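Local structure of protein tyrosine phosphatase PRL-1 (Leishmania major, 3S4O) at residues Trp90-Leu93 with Leu94-Leu98. The protein removes phosphate from phosphotyrosine in proteins and may act as a virulence factor that supports survival of the parasite inside host macrophages. Sequence-based numbering, arbitrary orientation.
Sequences WLKL and LDTEL
Lys92 O takes two donors from Thr96, one turn further along the helix: the amide N at 3.0 Å and the hydroxyl OG1 at 2.8 Å. They reach it from opposite faces of the carbonyl plane, the hydroxyl tilted 32° from that plane. OG1 gets there because it stands anti to the carbonyl carbon of its own residue (chi1 -59°), folded back beside the backbone N, so the hydroxyl of this exposed threonine is spent on the backbone. Three neighbouring carbonyls accept an amide in the i to i+4 pattern: Leu94 N gives to Trp90 O at 3.0 Å, Asp95 N to Leu91 O at 2.8 Å and Glu97 N to Leu93 O at 3.0 Å. All of this belongs to helix 84-103 of the tyrosine phosphatase domain, whose buried side packs on strands 21-28 and 111-115 of the central sheet and on helix 122-133. On that side Leu94 sets CD1 over one face of the Trp90 indole, a CH-pi contact 3.9 Å from the centroid of the five-membered ring and 21° off its normal. With CG anti to its backbone N, Trp90 lays the ring alongside the next turn, while its NE1 is satisfied by Leu126 O. Asp95 OD1 accepts from Tyr134 OH and pairs with Arg167, and the carboxylate of buried Glu97 is held at both oxygens, OE2 by a hydrogen bond with His50 NE2 and OE1 by a salt bridge to Arg100 further along the same helix, which would favour its charged form.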
# COMPACT_ATOMS: atom_id res chain seq x y z
N TRP A 90 -1.41 1.15 -9.79
CA TRP A 90 -1.35 1.68 -8.42
C TRP A 90 -1.77 3.13 -8.42
O TRP A 90 -2.63 3.52 -7.64
CB TRP A 90 0.07 1.53 -7.88
CG TRP A 90 0.40 1.99 -6.47
CD1 TRP A 90 1.46 2.77 -6.10
CD2 TRP A 90 -0.25 1.61 -5.23
NE1 TRP A 90 1.48 2.94 -4.74
CE2 TRP A 90 0.44 2.24 -4.19
CE3 TRP A 90 -1.34 0.82 -4.92
CZ2 TRP A 90 0.08 2.09 -2.85
CZ3 TRP A 90 -1.72 0.69 -3.59
CH2 TRP A 90 -1.01 1.31 -2.57
N LEU A 91 -1.18 3.92 -9.31
CA LEU A 91 -1.53 5.33 -9.41
C LEU A 91 -2.99 5.50 -9.85
O LEU A 91 -3.68 6.42 -9.39
CB LEU A 91 -0.60 6.07 -10.38
CG LEU A 91 0.90 6.16 -10.07
CD1 LEU A 91 1.65 6.74 -11.31
CD2 LEU A 91 1.18 6.98 -8.85
N LYS A 92 -3.46 4.62 -10.73
CA LYS A 92 -4.85 4.68 -11.20
C LYS A 92 -5.82 4.50 -10.02
O LYS A 92 -6.78 5.25 -9.88
CB LYS A 92 -5.15 3.62 -12.28
CG LYS A 92 -6.62 3.60 -12.74
CD LYS A 92 -6.98 4.84 -13.56
CE LYS A 92 -8.39 4.78 -14.12
NZ LYS A 92 -8.55 5.62 -15.35
N LEU A 93 -5.53 3.49 -9.20
CA LEU A 93 -6.32 3.20 -8.00
C LEU A 93 -6.30 4.38 -7.02
O LEU A 93 -7.33 4.75 -6.47
CB LEU A 93 -5.77 1.94 -7.30
CG LEU A 93 -6.31 1.59 -5.91
CD1 LEU A 93 -7.78 1.20 -5.95
CD2 LEU A 93 -5.49 0.47 -5.29
N LEU A 94 -5.13 4.95 -6.80
CA LEU A 94 -4.99 6.05 -5.85
C LEU A 94 -5.63 7.35 -6.35
O LEU A 94 -6.24 8.08 -5.58
CB LEU A 94 -3.50 6.26 -5.49
CG LEU A 94 -2.85 5.07 -4.76
CD1 LEU A 94 -1.44 5.40 -4.26
CD2 LEU A 94 -3.70 4.56 -3.60
N ASP A 95 -5.49 7.62 -7.64
CA ASP A 95 -6.17 8.74 -8.29
C ASP A 95 -7.68 8.61 -8.11
O ASP A 95 -8.37 9.59 -7.85
CB ASP A 95 -5.87 8.79 -9.80
CG ASP A 95 -4.44 9.27 -10.12
OD1 ASP A 95 -3.70 9.69 -9.19
OD2 ASP A 95 -4.04 9.18 -11.31
N THR A 96 -8.19 7.39 -8.25
CA THR A 96 -9.64 7.15 -8.21
C THR A 96 -10.15 7.35 -6.80
O THR A 96 -11.20 7.94 -6.59
CB THR A 96 -9.98 5.72 -8.70
OG1 THR A 96 -9.51 5.55 -10.05
CG2 THR A 96 -11.48 5.47 -8.64
N GLU A 97 -9.38 6.87 -5.84
CA GLU A 97 -9.73 7.03 -4.43
C GLU A 97 -9.67 8.50 -4.03
O GLU A 97 -10.47 8.98 -3.22
CB GLU A 97 -8.80 6.19 -3.55
CG GLU A 97 -9.18 4.70 -3.45
CD GLU A 97 -10.62 4.49 -2.97
OE1 GLU A 97 -10.99 5.06 -1.92
OE2 GLU A 97 -11.39 3.78 -3.66
N LEU A 98 -8.73 9.23 -4.63
CA LEU A 98 -8.58 10.66 -4.37
C LEU A 98 -9.77 11.44 -4.90
O LEU A 98 -10.27 12.35 -4.25
CB LEU A 98 -7.29 11.18 -5.01
CG LEU A 98 -6.84 12.57 -4.58
CD1 LEU A 98 -6.67 12.65 -3.07
CD2 LEU A 98 -5.50 12.89 -5.29